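Local atomic coordinates of sugar phosphate isomerase/epimerase (Parabacteroides distasonis, PDB entry 3OBE), a protein that probably acts as an isomerase or epimerase on sugar phosphates, built on a xylose isomerase-like TIM barrel. Residues D80-K83 against M84-A88; E216-V219 against Y220-V223; V230-M233 against E234-N238; M256-F259 against P260-F263; Q287-G290 against V291-A295. All blocks are in the same frame, centred on the assembly; numbering follows the deposited sequence. Where two conformers were deposited one is given.

Contact 1. Residues D80-K83 against M84-A88; sequences DYKK and MVDDA. With EOH (ethanol), chain G.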
loop_
_atom_site.group_PDB
_atom_site.type_symbol
_atom_site.label_atom_id
_atom_site.label_comp_id
_atom_site.label_asym_id
_atom_site.label_seq_id
_atom_site.Cartn_x
_atom_site.Cartn_y
_atom_site.Cartn_z
ATOM N N ASP A 80 -9.641 -16.300 -11.268
ATOM C CA ASP A 80 -8.422 -17.055 -11.623
ATOM C C ASP A 80 -7.242 -16.545 -10.816
ATOM O O ASP A 80 -6.355 -17.317 -10.442
ATOM C CB ASP A 80 -8.133 -16.924 -13.106
ATOM C CG ASP A 80 -9.295 -17.424 -13.957
ATOM O OD1 ASP A 80 -9.739 -18.573 -13.751
ATOM O OD2 ASP A 80 -9.796 -16.661 -14.801
ATOM N N TYR A 81 -7.219 -15.237 -10.573
ATOM C CA TYR A 81 -6.133 -14.670 -9.790
ATOM C C TYR A 81 -6.202 -15.253 -8.374
ATOM O O TYR A 81 -5.223 -15.784 -7.864
ATOM C CB TYR A 81 -6.266 -13.163 -9.706
ATOM C CG TYR A 81 -4.982 -12.380 -9.632
ATOM C CD1 TYR A 81 -3.779 -12.935 -9.156
ATOM C CD2 TYR A 81 -4.974 -11.059 -10.062
ATOM C CE1 TYR A 81 -2.610 -12.179 -9.120
ATOM C CE2 TYR A 81 -3.825 -10.320 -10.043
ATOM C CZ TYR A 81 -2.650 -10.861 -9.569
ATOM O OH TYR A 81 -1.534 -10.048 -9.559
ATOM N N LYS A 82 -7.374 -15.128 -7.747
ATOM C CA LYS A 82 -7.570 -15.612 -6.377
ATOM C C LYS A 82 -7.194 -17.103 -6.276
ATOM O O LYS A 82 -6.507 -17.512 -5.349
ATOM C CB LYS A 82 -9.012 -15.372 -5.943
ATOM C CG LYS A 82 -9.270 -15.661 -4.478
ATOM C CD LYS A 82 -10.688 -15.305 -4.035
ATOM C CE LYS A 82 -10.843 -15.594 -2.522
ATOM N NZ LYS A 82 -10.783 -17.027 -2.206
ATOM N N LYS A 83 -7.610 -17.899 -7.255
ATOM C CA LYS A 83 -7.298 -19.346 -7.239
ATOM C C LYS A 83 -5.801 -19.654 -7.198
ATOM O O LYS A 83 -5.335 -20.481 -6.397
ATOM C CB LYS A 83 -7.946 -20.054 -8.446
ATOM C CG LYS A 83 -7.552 -21.513 -8.630
ATOM C CD LYS A 83 -8.236 -22.399 -7.596
ATOM C CE LYS A 83 -8.301 -23.885 -8.059
ATOM N NZ LYS A 83 -7.744 -24.759 -6.998
HETATM N N MSE A 84 -5.042 -19.009 -8.079
HETATM C CA MSE A 84 -3.596 -19.192 -8.174
HETATM C C MSE A 84 -2.918 -18.881 -6.826
HETATM O O MSE A 84 -2.129 -19.660 -6.278
HETATM C CB MSE A 84 -3.071 -18.227 -9.252
HETATM C CG MSE A 84 -1.805 -18.621 -9.940
HETATM SE SE MSE A 84 -1.825 -17.918 -11.754
HETATM C CE MSE A 84 -2.320 -16.149 -11.390
ATOM N N VAL A 85 -3.241 -17.713 -6.286
ATOM C CA VAL A 85 -2.629 -17.273 -5.015
ATOM C C VAL A 85 -3.065 -18.176 -3.837
ATOM O O VAL A 85 -2.254 -18.623 -3.047
ATOM C CB VAL A 85 -2.936 -15.800 -4.799
ATOM C CG1 VAL A 85 -2.470 -15.260 -3.411
ATOM C CG2 VAL A 85 -2.374 -14.969 -5.964
ATOM N N ASP A 86 -4.358 -18.451 -3.729
ATOM C CA ASP A 86 -4.876 -19.337 -2.672
ATOM C C ASP A 86 -4.211 -20.718 -2.704
ATOM O O ASP A 86 -3.824 -21.273 -1.661
ATOM C CB ASP A 86 -6.393 -19.526 -2.831
ATOM C CG ASP A 86 -7.216 -18.278 -2.483
ATOM O OD1 ASP A 86 -6.738 -17.263 -1.894
ATOM O OD2 ASP A 86 -8.427 -18.349 -2.765
ATOM N N ASP A 87 -4.045 -21.275 -3.896
ATOM C CA ASP A 87 -3.407 -22.593 -4.052
ATOM C C ASP A 87 -1.953 -22.603 -3.542
ATOM O O ASP A 87 -1.456 -23.628 -3.043
ATOM C CB ASP A 87 -3.415 -23.026 -5.530
ATOM C CG ASP A 87 -4.771 -23.537 -6.016
ATOM O OD1 ASP A 87 -5.694 -23.771 -5.199
ATOM O OD2 ASP A 87 -4.902 -23.690 -7.254
ATOM N N ALA A 88 -1.271 -21.464 -3.673
ATOM C CA ALA A 88 0.084 -21.308 -3.176
ATOM C C ALA A 88 0.176 -21.068 -1.643
ATOM O O ALA A 88 1.281 -20.999 -1.090
ATOM C CB ALA A 88 0.781 -20.180 -3.939
HETATM C C1 EOH G . -1.052 -7.587 -12.021
HETATM C C2 EOH G . 0.040 -8.461 -12.567
HETATM O O EOH G . -1.656 -8.091 -10.857
HETATM O O HOH W 1 -8.418 -16.271 0.209
#
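Lys82 and Lys83 each reach along helix 78-87 to the aspartate four residues on, and each chain meets its carboxylate at a slant. The Lys82 chain starts with CG opposite the backbone N (chi1 -172°) and stays extended until its last torsion, whose bend brings NZ to 2.8 Å from OD2 of Asp86. NZ uses the syn lone pair of OD2, the one on the side of the other carboxylate oxygen. A water donates to OD1 of Asp86 at 2.9 Å and accepts a weak bond from NZ of Lys82. Lys83 folds earlier, at chi2 (74°), and its NZ faces both oxygens of Asp87: it is 2.9 Å from OD1, on the syn side, and makes a second, weak bond to OD2 of Asp87 at 3.0 Å.

Tyr81 and Val85 form the inner side. The two side chains meet obliquely, CD1 of Tyr81 4.0 Å from CG2 of Val85, and Val85 N bonds to Tyr81 O. An ethanol, probably from the crystallisation liquor, has its O in plane at the ring edge, modelled 2.4 Å from Tyr81 OH, so short that the length is doubtful; either could be the donor. Tyr81 also packs on Ile55 and Ile92 of the barrel strands, and Val85 on Leu42 of helix 38-48.

The chemistry is that of an amphipathic barrel helix: lysine-aspartate pairs outside, apolar groups inside. Because both aspartates lie near the helix's C-terminal end, where the dipole would disfavour negative charge, the lysines probably offset that cost.

Contact 2. Residues E216-V219 against Y220-V223; sequences ELDV and YWAV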
loop_
_atom_site.group_PDB
_atom_site.type_symbol
_atom_site.label_atom_id
_atom_site.label_comp_id
_atom_site.label_asym_id
_atom_site.label_seq_id
_atom_site.Cartn_x
_atom_site.Cartn_y
_atom_site.Cartn_z
ATOM N N GLU A 216 -2.092 4.144 4.052
ATOM C CA GLU A 216 -0.998 3.154 3.952
ATOM C C GLU A 216 0.263 3.960 3.991
ATOM O O GLU A 216 0.695 4.532 2.979
ATOM C CB GLU A 216 -1.142 2.336 2.672
ATOM C CG GLU A 216 -0.048 1.263 2.409
ATOM C CD GLU A 216 -0.390 0.415 1.255
ATOM O OE1 GLU A 216 -0.356 0.943 0.146
ATOM O OE2 GLU A 216 -0.582 -0.821 1.434
ATOM N N LEU A 217 0.851 4.038 5.168
ATOM C CA LEU A 217 1.994 4.908 5.392
ATOM C C LEU A 217 3.230 4.288 4.791
ATOM O O LEU A 217 3.638 3.214 5.193
ATOM C CB LEU A 217 2.232 5.173 6.860
ATOM C CG LEU A 217 3.419 6.075 7.170
ATOM C CD1 LEU A 217 3.303 7.441 6.407
ATOM C CD2 LEU A 217 3.610 6.213 8.635
ATOM N N ASP A 218 3.784 4.992 3.820
ATOM C CA ASP A 218 5.104 4.597 3.258
ATOM C C ASP A 218 6.210 5.171 4.119
ATOM O O ASP A 218 6.488 6.360 4.078
ATOM C CB ASP A 218 5.315 4.966 1.813
ATOM C CG ASP A 218 6.387 4.079 1.204
ATOM O OD1 ASP A 218 7.545 4.214 1.702
ATOM O OD2 ASP A 218 6.067 3.230 0.325
ATOM N N VAL A 219 6.783 4.319 4.977
ATOM C CA VAL A 219 7.739 4.813 5.942
ATOM C C VAL A 219 9.003 5.313 5.241
ATOM O O VAL A 219 9.643 6.281 5.688
ATOM C CB VAL A 219 8.033 3.781 7.041
ATOM C CG1 VAL A 219 6.768 3.542 7.839
ATOM C CG2 VAL A 219 8.631 2.467 6.457
ATOM N N TYR A 220 9.379 4.668 4.140
ATOM C CA TYR A 220 10.595 5.063 3.407
ATOM C C TYR A 220 10.400 6.392 2.707
ATOM O O TYR A 220 11.233 7.264 2.821
ATOM C CB TYR A 220 10.956 4.026 2.364
ATOM C CG TYR A 220 12.125 4.378 1.508
ATOM C CD1 TYR A 220 13.461 4.194 1.965
ATOM C CD2 TYR A 220 11.944 4.875 0.216
ATOM C CE1 TYR A 220 14.549 4.481 1.102
ATOM C CE2 TYR A 220 13.023 5.163 -0.592
ATOM C CZ TYR A 220 14.302 4.961 -0.153
ATOM O OH TYR A 220 15.359 5.248 -0.962
ATOM N N TRP A 221 9.303 6.548 1.973
ATOM C CA TRP A 221 9.140 7.797 1.225
ATOM C C TRP A 221 8.859 8.957 2.203
ATOM O O TRP A 221 9.169 10.110 1.885
ATOM C CB TRP A 221 8.037 7.669 0.172
ATOM C CG TRP A 221 8.407 6.730 -0.965
ATOM C CD1 TRP A 221 7.744 5.583 -1.318
ATOM C CD2 TRP A 221 9.513 6.835 -1.880
ATOM N NE1 TRP A 221 8.339 4.999 -2.395
ATOM C CE2 TRP A 221 9.431 5.733 -2.766
ATOM C CE3 TRP A 221 10.545 7.762 -2.060
ATOM C CZ2 TRP A 221 10.369 5.518 -3.778
ATOM C CZ3 TRP A 221 11.461 7.536 -3.065
ATOM C CH2 TRP A 221 11.373 6.421 -3.906
ATOM N N ALA A 222 8.379 8.656 3.404
ATOM C CA ALA A 222 8.278 9.674 4.454
ATOM C C ALA A 222 9.686 10.140 4.886
ATOM O O ALA A 222 9.982 11.345 4.874
ATOM C CB ALA A 222 7.504 9.135 5.653
ATOM N N VAL A 223 10.584 9.187 5.171
ATOM C CA VAL A 223 12.004 9.561 5.463
ATOM C C VAL A 223 12.666 10.339 4.309
ATOM O O VAL A 223 13.372 11.339 4.553
ATOM C CB VAL A 223 12.837 8.341 5.878
ATOM C CG1 VAL A 223 14.323 8.743 6.015
ATOM C CG2 VAL A 223 12.263 7.732 7.215
HETATM O O HOH W 2 8.297 2.293 3.210
#
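The indole of Trp221 lies alongside the carboxylate of Asp218, the two side chains pointing the same way with their planes 46° apart; CD1 of Trp221 comes within 3.2 Å of CG of Asp218. Tyr220 also meets the indole, edge to face: its CD2 stands 3.7 Å above the indole plane, over its centre. Asp218 is the N-cap of helix 219-224. With its CG opposite the backbone N (chi1 -158°), OD1 is placed to accept from Trp221 N at 2.9 Å, nearly straight (168° at the hydrogen) but from above the carboxylate plane. A water adds a second grip, donating to OD1 of Asp218 at 2.6 Å and accepting from Tyr220 N at 2.8 Å. The second oxygen, OD2, is hydrogen-bonded to His169 NE2, so both carboxylate oxygens are held. The first helical turn then closes through Ala222 N to Asp218 O, 3.0 Å, and Val223 N to Val219 O. A bound phosphate, probably from the crystallisation liquor, lies about 5 Å from the Trp221 side chain.

The cap stands at the C-terminal end of strand 213-218, between strands 165-169 and 240-245. TIM barrels carry their active sites at this end, so the Asp218-His169 pair and the phosphate are consistent with a pocket there. Val219 packs against Phe259 and Ile262 of helix 259-269 and against Pro229 of helix 229-235, while Trp221 meets His171.

Contact 3. Residues V230-M233 against E234-N238; sequences VEWM and ENYPN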
loop_
_atom_site.group_PDB
_atom_site.type_symbol
_atom_site.label_atom_id
_atom_site.label_comp_id
_atom_site.label_asym_id
_atom_site.label_seq_id
_atom_site.Cartn_x
_atom_site.Cartn_y
_atom_site.Cartn_z
ATOM N N VAL A 230 7.549 7.681 12.561
ATOM C CA VAL A 230 7.044 7.371 13.896
ATOM C C VAL A 230 6.225 8.549 14.435
ATOM O O VAL A 230 5.196 8.360 15.086
ATOM C CB VAL A 230 8.161 6.929 14.842
ATOM C CG1 VAL A 230 7.652 6.867 16.264
ATOM C CG2 VAL A 230 8.697 5.566 14.356
ATOM N N GLU A 231 6.666 9.764 14.109
ATOM C CA GLU A 231 5.968 10.974 14.528
ATOM C C GLU A 231 4.582 11.048 13.875
ATOM O O GLU A 231 3.599 11.406 14.539
ATOM C CB GLU A 231 6.778 12.226 14.206
ATOM C CG GLU A 231 6.238 13.442 14.898
ATOM C CD GLU A 231 7.076 14.705 14.633
ATOM O OE1 GLU A 231 8.080 14.620 13.887
ATOM O OE2 GLU A 231 6.698 15.781 15.147
ATOM N N TRP A 232 4.516 10.751 12.585
ATOM C CA TRP A 232 3.231 10.708 11.887
ATOM C C TRP A 232 2.278 9.663 12.496
ATOM O O TRP A 232 1.110 9.962 12.729
ATOM C CB TRP A 232 3.415 10.535 10.393
ATOM C CG TRP A 232 3.902 11.775 9.781
ATOM C CD1 TRP A 232 5.195 12.212 9.723
ATOM C CD2 TRP A 232 3.104 12.802 9.172
ATOM N NE1 TRP A 232 5.259 13.427 9.099
ATOM C CE2 TRP A 232 3.986 13.819 8.758
ATOM C CE3 TRP A 232 1.717 12.975 8.961
ATOM C CZ2 TRP A 232 3.535 14.978 8.110
ATOM C CZ3 TRP A 232 1.268 14.148 8.340
ATOM C CH2 TRP A 232 2.167 15.106 7.912
HETATM N N MSE A 233 2.804 8.468 12.758
HETATM C CA MSE A 233 2.042 7.383 13.381
HETATM C C MSE A 233 1.522 7.781 14.762
HETATM O O MSE A 233 0.354 7.546 15.098
HETATM C CB MSE A 233 2.907 6.105 13.421
HETATM C CG MSE A 233 3.265 5.560 12.025
HETATM SE SE MSE A 233 4.801 4.339 12.039
HETATM C CE MSE A 233 4.038 2.737 12.850
ATOM N N GLU A 234 2.366 8.446 15.554
ATOM C CA GLU A 234 1.985 8.919 16.865
ATOM C C GLU A 234 0.909 10.008 16.803
ATOM O O GLU A 234 0.049 10.084 17.678
ATOM C CB GLU A 234 3.230 9.450 17.602
ATOM C CG GLU A 234 2.973 9.924 18.951
ATOM C CD GLU A 234 2.442 8.798 19.918
ATOM O OE1 GLU A 234 2.617 7.538 19.694
ATOM O OE2 GLU A 234 1.836 9.222 20.902
ATOM N N ASN A 235 0.925 10.833 15.759
ATOM C CA ASN A 235 -0.030 11.924 15.704
ATOM C C ASN A 235 -1.385 11.533 15.120
ATOM O O ASN A 235 -2.369 12.223 15.359
ATOM C CB ASN A 235 0.557 13.090 14.936
ATOM C CG ASN A 235 1.621 13.817 15.730
ATOM O OD1 ASN A 235 1.754 13.627 16.954
ATOM N ND2 ASN A 235 2.369 14.678 15.048
ATOM N N TYR A 236 -1.422 10.447 14.359
ATOM C CA TYR A 236 -2.650 9.990 13.673
ATOM C C TYR A 236 -2.791 8.484 13.838
ATOM O O TYR A 236 -2.856 7.720 12.875
ATOM C CB TYR A 236 -2.625 10.375 12.183
ATOM C CG TYR A 236 -2.418 11.834 11.948
ATOM C CD1 TYR A 236 -3.481 12.682 11.908
ATOM C CD2 TYR A 236 -1.138 12.360 11.792
ATOM C CE1 TYR A 236 -3.287 14.028 11.702
ATOM C CE2 TYR A 236 -0.930 13.742 11.569
ATOM C CZ TYR A 236 -2.016 14.555 11.548
ATOM O OH TYR A 236 -1.845 15.948 11.320
ATOM N N PRO A 237 -2.908 8.032 15.117
ATOM C CA PRO A 237 -2.705 6.614 15.389
ATOM C C PRO A 237 -3.793 5.707 14.820
ATOM O O PRO A 237 -3.515 4.552 14.504
ATOM C CB PRO A 237 -2.707 6.561 16.903
ATOM C CG PRO A 237 -3.356 7.762 17.382
ATOM C CD PRO A 237 -3.021 8.817 16.325
ATOM N N ASN A 238 -5.000 6.255 14.668
ATOM C CA ASN A 238 -6.125 5.472 14.165
ATOM C C ASN A 238 -6.265 5.572 12.665
ATOM O O ASN A 238 -7.129 4.912 12.089
ATOM C CB ASN A 238 -7.441 5.934 14.830
ATOM C CG ASN A 238 -7.750 7.413 14.590
ATOM O OD1 ASN A 238 -6.837 8.281 14.572
ATOM N ND2 ASN A 238 -9.036 7.724 14.445
HETATM O O HOH W 3 4.730 15.870 16.738
#
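This is an aromatic contact at the C-terminal end of helix 229-235, on the outer layer of the barrel, where Trp232 meets Tyr236, the first residue to leave helical geometry. CG lies anti to the carbonyl carbon in both (chi1 -73° and -55°), which sends the two side chains the same way, side by side, their planes only 21° apart. The rings are slid so far that they barely overlap, the centroid of the Trp232 six-membered ring lying 5.9 Å from that of Tyr236. Touching is confined to a border, CE3 of Trp232 being 3.8 Å from CE2 of Tyr236. The Tyr236 ring also presents its edge to a backbone oxygen, with CD2 of Tyr236 3.4 Å from O of Trp232.

Backbone bonding slackens here: Tyr236 N makes weak bonds to O of Trp232 (3.1 Å) and O of Met233. Tyr236 further packs on Leu205 and Lys206 of helix 200-207, while NE1 of Trp232 bonds to Gln227. An alanine in place of Tyr236 would probably uncover this border of the indole and open a gap towards helix 200-207.

Helix 229-235 lies in the crossover between parallel neighbouring strands 213-218 and 240-245, the beta-alpha-beta unit of a TIM barrel.

Contact 4. Residues M256-F259 against P260-F263; sequences MMNF and PNIF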
loop_
_atom_site.group_PDB
_atom_site.type_symbol
_atom_site.label_atom_id
_atom_site.label_comp_id
_atom_site.label_asym_id
_atom_site.label_seq_id
_atom_site.Cartn_x
_atom_site.Cartn_y
_atom_site.Cartn_z
HETATM N N MSE A 256 19.558 3.947 6.697
HETATM C CA MSE A 256 18.510 5.034 6.751
HETATM C C MSE A 256 17.253 5.050 7.708
HETATM O O MSE A 256 16.892 6.128 8.175
HETATM C CB MSE A 256 18.027 5.344 5.317
HETATM C CG MSE A 256 19.151 5.485 4.309
HETATM SE SE MSE A 256 18.406 5.820 2.521
HETATM C CE MSE A 256 17.221 7.104 3.209
HETATM N N MSE A 257 16.562 3.936 7.979
HETATM C CA MSE A 257 15.325 3.414 8.563
HETATM C C MSE A 257 15.621 2.757 9.918
HETATM O O MSE A 257 16.577 1.992 10.053
HETATM C CB MSE A 257 14.644 2.401 7.603
HETATM C CG MSE A 257 14.577 2.820 6.142
HETATM SE SE MSE A 257 13.631 4.476 6.004
HETATM C CE MSE A 257 11.948 4.058 6.902
ATOM N N ASN A 258 14.774 3.073 10.892
ATOM C CA ASN A 258 14.806 2.438 12.203
ATOM C C ASN A 258 13.578 1.531 12.313
ATOM O O ASN A 258 12.535 1.920 12.844
ATOM C CB ASN A 258 14.819 3.499 13.295
ATOM C CG ASN A 258 15.201 2.891 14.656
ATOM O OD1 ASN A 258 14.803 1.762 14.945
ATOM N ND2 ASN A 258 15.891 3.638 15.475
ATOM N N PHE A 259 13.691 0.340 11.752
ATOM C CA PHE A 259 12.588 -0.608 11.741
ATOM C C PHE A 259 12.206 -1.044 13.151
ATOM O O PHE A 259 11.026 -1.204 13.416
ATOM C CB PHE A 259 12.860 -1.761 10.772
ATOM C CG PHE A 259 12.750 -1.334 9.335
ATOM C CD1 PHE A 259 11.533 -0.857 8.862
ATOM C CD2 PHE A 259 13.840 -1.329 8.496
ATOM C CE1 PHE A 259 11.380 -0.399 7.572
ATOM C CE2 PHE A 259 13.675 -0.860 7.175
ATOM C CZ PHE A 259 12.452 -0.442 6.742
ATOM N N PRO A 260 13.175 -1.165 14.083
ATOM C CA PRO A 260 12.728 -1.519 15.444
ATOM C C PRO A 260 11.738 -0.504 15.989
ATOM O O PRO A 260 10.712 -0.868 16.529
ATOM C CB PRO A 260 14.026 -1.561 16.223
ATOM C CG PRO A 260 15.011 -2.079 15.245
ATOM C CD PRO A 260 14.638 -1.343 13.957
ATOM N N ASN A 261 11.995 0.789 15.774
ATOM C CA ASN A 261 11.045 1.808 16.240
ATOM C C ASN A 261 9.766 1.908 15.454
ATOM O O ASN A 261 8.725 2.186 16.036
ATOM C CB ASN A 261 11.693 3.173 16.305
ATOM C CG ASN A 261 12.652 3.312 17.465
ATOM O OD1 ASN A 261 12.695 2.513 18.434
ATOM N ND2 ASN A 261 13.458 4.360 17.390
ATOM N N ILE A 262 9.846 1.735 14.131
ATOM C CA ILE A 262 8.668 1.744 13.267
ATOM C C ILE A 262 7.707 0.628 13.650
ATOM O O ILE A 262 6.503 0.876 13.848
ATOM C CB ILE A 262 9.071 1.679 11.789
ATOM C CG1 ILE A 262 9.708 3.013 11.375
ATOM C CG2 ILE A 262 7.898 1.297 10.883
ATOM C CD1 ILE A 262 10.480 2.961 10.079
ATOM N N PHE A 263 8.249 -0.566 13.829
ATOM C CA PHE A 263 7.420 -1.705 14.230
ATOM C C PHE A 263 6.886 -1.579 15.651
ATOM O O PHE A 263 5.719 -1.831 15.872
ATOM C CB PHE A 263 8.177 -3.008 14.019
ATOM C CG PHE A 263 8.072 -3.517 12.622
ATOM C CD1 PHE A 263 6.956 -4.201 12.175
ATOM C CD2 PHE A 263 9.096 -3.273 11.724
ATOM C CE1 PHE A 263 6.877 -4.599 10.869
ATOM C CE2 PHE A 263 9.010 -3.685 10.471
ATOM C CZ PHE A 263 7.911 -4.343 10.021
#
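Hydrogen bonds come first: OD1 of Asn258 accepts from Asn261 N at 3.1 Å, capping helix 259-269. The bond is fairly straight (161° at the hydrogen), but the donor stands above the amide plane, 47° out of it, and is not on a lone pair. Asn258 has its CG opposite the backbone N (chi1 -166°), which turns OD1 back over the first turn. Backbone bonds from Ile262 N to Asn258 O, 3.0 Å, and from Phe263 N to Phe259 O complete that turn, and Pro260, with no N-H to offer, occupies it with CD 3.3 Å from OD1 of Asn258.

Flat polar groups form a second kind of contact. The amides of Asn258 and Asn261 are stacked, almost parallel, without a hydrogen bond between their nitrogens.

Apolar contacts lie on the inner side. CE of Met257 touches CD1 of Ile262 at 3.7 Å, and CD1 of Phe259 is 4.1 Å from CE2 of Phe263. Phe259 and Phe263 pack on Ile245 of strand 240-245 and on helix 287-300.

Side-chain N-capping by Asn258, together with packing of the residue before it, Met257, against Ile262 in the first turn, is the arrangement known as a hydrophobic staple with an N-cap.

Contact 5. Residues Q287-G290 against V291-A295; sequences QFEG and VEKSA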
loop_
_atom_site.group_PDB
_atom_site.type_symbol
_atom_site.label_atom_id
_atom_site.label_comp_id
_atom_site.label_asym_id
_atom_site.label_seq_id
_atom_site.Cartn_x
_atom_site.Cartn_y
_atom_site.Cartn_z
ATOM N N GLN A 287 15.073 -9.137 -8.412
ATOM C CA GLN A 287 14.096 -8.720 -7.416
ATOM C C GLN A 287 13.763 -9.846 -6.467
ATOM O O GLN A 287 13.587 -9.585 -5.268
ATOM C CB GLN A 287 12.840 -8.166 -8.091
ATOM C CG GLN A 287 13.114 -6.873 -8.879
ATOM C CD GLN A 287 13.647 -5.779 -7.989
ATOM O OE1 GLN A 287 14.847 -5.530 -7.959
ATOM N NE2 GLN A 287 12.768 -5.119 -7.258
ATOM N N PHE A 288 13.708 -11.083 -6.963
ATOM C CA PHE A 288 13.436 -12.216 -6.035
ATOM C C PHE A 288 14.431 -12.259 -4.908
ATOM O O PHE A 288 14.049 -12.483 -3.770
ATOM C CB PHE A 288 13.355 -13.562 -6.728
ATOM C CG PHE A 288 11.956 -14.026 -6.924
ATOM C CD1 PHE A 288 11.198 -14.423 -5.843
ATOM C CD2 PHE A 288 11.383 -14.035 -8.177
ATOM C CE1 PHE A 288 9.901 -14.854 -6.019
ATOM C CE2 PHE A 288 10.060 -14.451 -8.347
ATOM C CZ PHE A 288 9.345 -14.865 -7.251
ATOM N N GLU A 289 15.709 -12.077 -5.215
ATOM C CA GLU A 289 16.724 -12.064 -4.166
ATOM C C GLU A 289 16.442 -11.045 -3.106
ATOM O O GLU A 289 16.476 -11.346 -1.920
ATOM C CB GLU A 289 18.120 -11.860 -4.739
ATOM C CG GLU A 289 19.170 -11.890 -3.599
ATOM C CD GLU A 289 20.574 -11.600 -4.026
ATOM O OE1 GLU A 289 20.826 -11.468 -5.244
ATOM O OE2 GLU A 289 21.418 -11.446 -3.085
ATOM N N GLY A 290 16.142 -9.829 -3.528
ATOM C CA GLY A 290 15.886 -8.721 -2.582
ATOM C C GLY A 290 14.646 -8.971 -1.754
ATOM O O GLY A 290 14.645 -8.750 -0.545
ATOM N N VAL A 291 13.653 -9.573 -2.396
ATOM C CA VAL A 291 12.397 -9.905 -1.727
ATOM C C VAL A 291 12.606 -11.042 -0.713
ATOM O O VAL A 291 12.105 -10.998 0.396
ATOM C CB VAL A 291 11.318 -10.230 -2.801
ATOM C CG1 VAL A 291 10.211 -11.011 -2.218
ATOM C CG2 VAL A 291 10.863 -8.888 -3.473
ATOM N N GLU A 292 13.396 -12.032 -1.087
ATOM C CA GLU A 292 13.706 -13.153 -0.187
ATOM C C GLU A 292 14.550 -12.719 1.019
ATOM O O GLU A 292 14.250 -13.113 2.146
ATOM C CB GLU A 292 14.406 -14.234 -0.977
ATOM C CG GLU A 292 13.442 -14.964 -1.873
ATOM C CD GLU A 292 14.079 -16.046 -2.692
ATOM O OE1 GLU A 292 15.246 -15.873 -3.155
ATOM O OE2 GLU A 292 13.411 -17.092 -2.871
ATOM N N LYS A 293 15.564 -11.913 0.774
ATOM C CA LYS A 293 16.438 -11.403 1.820
ATOM C C LYS A 293 15.700 -10.444 2.758
ATOM O O LYS A 293 15.959 -10.440 3.969
ATOM C CB LYS A 293 17.694 -10.762 1.242
ATOM C CG LYS A 293 18.674 -11.880 0.788
ATOM C CD LYS A 293 19.958 -11.391 0.270
ATOM C CE LYS A 293 20.905 -12.604 0.212
ATOM N NZ LYS A 293 21.793 -12.565 -0.888
ATOM N N SER A 294 14.752 -9.689 2.227
ATOM C CA SER A 294 13.864 -8.818 3.023
ATOM C C SER A 294 13.030 -9.659 3.953
ATOM O O SER A 294 12.937 -9.387 5.181
ATOM C CB SER A 294 12.998 -7.929 2.130
ATOM O OG SER A 294 13.817 -7.068 1.350
ATOM N N ALA A 295 12.479 -10.732 3.403
ATOM C CA ALA A 295 11.673 -11.665 4.197
ATOM C C ALA A 295 12.532 -12.243 5.305
ATOM O O ALA A 295 12.052 -12.340 6.431
ATOM C CB ALA A 295 11.057 -12.799 3.319
#
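Gln287 opens helix 287-300, the last helix of the TIM barrel, by giving its backbone O to Val291 N at 2.9 Å, the first of a run of i to i+4 bonds. CG2 of Val291 also rests against that oxygen, while the Gln287 amide turns elsewhere, its NE2 bonding to Ser29 O and its OE1 to Trp249 NE1.

Phe288 follows, its O accepting from Glu292 N at 2.8 Å. CG of Glu292 folds in close, 3.2 Å from O of Phe288, and the Glu292 carboxylate goes on to a salt bridge with Arg44 of helix 38-48. The Phe288 ring packs against Leu45 of the same helix.

Glu289 holds the charged contact of the outer side. Its chain is extended, with CG opposite the backbone N (chi1 -179°), and it crosses that of Lys293 at a slant. OE2 of Glu289 and NZ of Lys293 form a salt bridge modelled at 2.5 Å, so short that the exact length is doubtful. The methylenes approach too, CG of Glu289 being 4.0 Å from CD of Lys293. A leucine in place of Glu289 would probably deprive the Lys293 ammonium of this counter-charge and set the end of its chain free to turn.

Gly290 ends the segment, in buried surroundings. Its O accepts twice from Ser294: the backbone N lies 2.9 Å from O of Gly290, and the hydroxyl OG, which also bonds to Ile251 N, donates to that same O at 2.7 Å from the opposite face of the carbonyl plane.

Contacts 2, 3 and 4 form a cluster on one side of the barrel, centres 11 to 14 Å apart, with contacts 1 and 5 away from it. Contacts 2 and 4, which each hold an N-cap, touch through Val219, Met257 and Ile262, with CE of Met257 3.4 Å from O of Val219. Contact 3 packs beside both, through Leu217 and Met233 and through Val230 against the start of helix 259-269. Contact 1 lies across the chain's centre from contact 2, centres about 29 Å apart, and about 21 Å from contact 5. A phosphate about 5 Å from the Trp221 side chain may mark a pocket at the C-terminal ends of the strands; ethanol lies near contacts 1 and 5.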